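Local coordinates for protein putative ribose operon repressor (PDB 3EGC) that probably binds regulatory DNA as a LacI-family transcriptional repressor, with a periplasmic-binding-protein-like domain of the kind that senses small effectors such as sugars, at residues A[156-160]-A[161-165]. Numbering follows the deposited sequence.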
loop_
_atom_site.group_PDB
_atom_site.type_symbol
_atom_site.label_atom_id
_atom_site.label_comp_id
_atom_site.label_asym_id
_atom_site.label_seq_id
_atom_site.Cartn_x
_atom_site.Cartn_y
_atom_site.Cartn_z
ATOM N N LEU A 156 -24.165 27.320 -7.003
ATOM C CA LEU A 156 -23.063 27.870 -6.236
ATOM C C LEU A 156 -21.866 28.209 -7.120
ATOM O O LEU A 156 -21.274 27.330 -7.742
ATOM C CB LEU A 156 -22.621 26.880 -5.157
ATOM C CG LEU A 156 -23.561 26.644 -3.960
ATOM C CD1 LEU A 156 -23.014 25.572 -3.050
ATOM C CD2 LEU A 156 -23.831 27.944 -3.159
ATOM N N PRO A 157 -21.475 29.491 -7.127
ATOM C CA PRO A 157 -20.301 29.969 -7.871
ATOM C C PRO A 157 -18.998 29.391 -7.320
ATOM O O PRO A 157 -18.888 29.157 -6.125
ATOM C CB PRO A 157 -20.329 31.494 -7.638
ATOM C CG PRO A 157 -21.130 31.694 -6.375
ATOM C CD PRO A 157 -22.082 30.535 -6.272
ATOM N N VAL A 158 -18.012 29.202 -8.182
ATOM C CA VAL A 158 -16.721 28.688 -7.768
ATOM C C VAL A 158 -15.607 29.631 -8.123
ATOM O O VAL A 158 -15.406 29.932 -9.272
ATOM C CB VAL A 158 -16.424 27.298 -8.388
ATOM C CG1 VAL A 158 -16.947 27.215 -9.750
ATOM C CG2 VAL A 158 -14.938 27.009 -8.395
ATOM N N ARG A 159 -14.872 30.089 -7.118
ATOM C CA ARG A 159 -13.690 30.900 -7.365
ATOM C C ARG A 159 -12.531 29.994 -7.767
ATOM O O ARG A 159 -12.228 29.036 -7.041
ATOM C CB ARG A 159 -13.281 31.680 -6.121
ATOM C CG ARG A 159 -14.023 32.995 -5.950
ATOM C CD ARG A 159 -15.054 32.917 -4.876
ATOM N NE ARG A 159 -14.719 33.717 -3.695
ATOM C CZ ARG A 159 -15.017 35.015 -3.571
ATOM N NH1 ARG A 159 -14.740 35.675 -2.458
ATOM N NH2 ARG A 159 -15.612 35.658 -4.571
ATOM N N GLN A 160 -11.883 30.329 -8.887
ATOM C CA GLN A 160 -10.685 29.651 -9.346
ATOM C C GLN A 160 -9.668 29.484 -8.261
ATOM O O GLN A 160 -9.009 28.458 -8.250
ATOM C CB GLN A 160 -9.996 30.375 -10.517
ATOM C CG GLN A 160 -10.165 29.740 -11.893
ATOM C CD GLN A 160 -9.737 28.266 -11.966
ATOM O OE1 GLN A 160 -10.413 27.464 -12.595
ATOM N NE2 GLN A 160 -8.645 27.915 -11.304
ATOM N N GLU A 161 -9.517 30.492 -7.395
ATOM C CA GLU A 161 -8.531 30.440 -6.318
ATOM C C GLU A 161 -8.871 29.368 -5.223
ATOM O O GLU A 161 -8.099 29.157 -4.260
ATOM C CB GLU A 161 -8.332 31.813 -5.696
ATOM C CG GLU A 161 -9.607 32.438 -5.106
ATOM C CD GLU A 161 -10.332 33.365 -6.077
ATOM O OE1 GLU A 161 -11.004 34.264 -5.535
ATOM O OE2 GLU A 161 -10.252 33.202 -7.312
ATOM N N TRP A 162 -10.021 28.708 -5.387
ATOM C CA TRP A 162 -10.421 27.603 -4.520
ATOM C C TRP A 162 -9.879 26.251 -5.092
ATOM O O TRP A 162 -9.947 25.203 -4.431
ATOM C CB TRP A 162 -11.954 27.543 -4.372
ATOM C CG TRP A 162 -12.572 28.695 -3.618
ATOM C CD1 TRP A 162 -11.922 29.608 -2.831
ATOM C CD2 TRP A 162 -13.983 29.018 -3.535
ATOM N NE1 TRP A 162 -12.828 30.488 -2.302
ATOM C CE2 TRP A 162 -14.098 30.152 -2.716
ATOM C CE3 TRP A 162 -15.150 28.452 -4.090
ATOM C CZ2 TRP A 162 -15.341 30.733 -2.410
ATOM C CZ3 TRP A 162 -16.374 29.032 -3.821
ATOM C CH2 TRP A 162 -16.469 30.170 -2.992
ATOM N N ILE A 163 -9.369 26.304 -6.323
ATOM C CA ILE A 163 -8.842 25.129 -7.035
ATOM C C ILE A 163 -7.308 25.054 -6.964
ATOM O O ILE A 163 -6.618 26.039 -7.172
ATOM C CB ILE A 163 -9.243 25.127 -8.519
ATOM C CG1 ILE A 163 -10.740 25.498 -8.705
ATOM C CG2 ILE A 163 -8.927 23.763 -9.185
ATOM C CD1 ILE A 163 -11.675 24.389 -8.572
ATOM N N ALA A 164 -6.775 23.884 -6.676
ATOM C CA ALA A 164 -5.310 23.720 -6.717
ATOM C C ALA A 164 -4.988 22.354 -7.315
ATOM O O ALA A 164 -5.716 21.387 -7.084
ATOM C CB ALA A 164 -4.683 23.862 -5.361
ATOM N N ALA A 165 -3.910 22.317 -8.099
ATOM C CA ALA A 165 -3.525 21.109 -8.844
ATOM C C ALA A 165 -2.150 20.729 -8.429
ATOM O O ALA A 165 -1.332 21.622 -8.261
ATOM C CB ALA A 165 -3.529 21.362 -10.310
#
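With CG set beside its own backbone N (chi1 -68°), W162 folds its indole back over R159, whose CG is likewise beside the backbone N and whose chain then bends twice. R159 CD consequently lies over the face of the six-membered ring, 3.7 Å from its centroid and 28° off the normal, a CH-pi contact. R159 CB sits above the same indole. The guanidinium is tilted 58° from the ring plane, so it does not stack flat; its polar end goes to D185 in a salt bridge from NH1, and W162 NE1 donates to the D185 backbone O. E161 leans across R159, OE1 coming 3.3 Å from R159 CG. E161 OE1 stands over a face of the R159 guanidinium, 4.2 Å from R159 NE, where no N-H points at it, so any attraction is between the charges alone. Two i+3 backbone bonds of a 3-10 turn fix the bend: W162 N to R159 O (2.8 Å) and I163 N to Q160 O (2.9 Å). Beyond the turn, I163 CD1 meets V158 CG2 at 4.2 Å, and both side chains touch F147 of helix 138-153. The turn thus delivers the chain from that helix into edge strand 163-164, which pairs with strand 128-131 through A130.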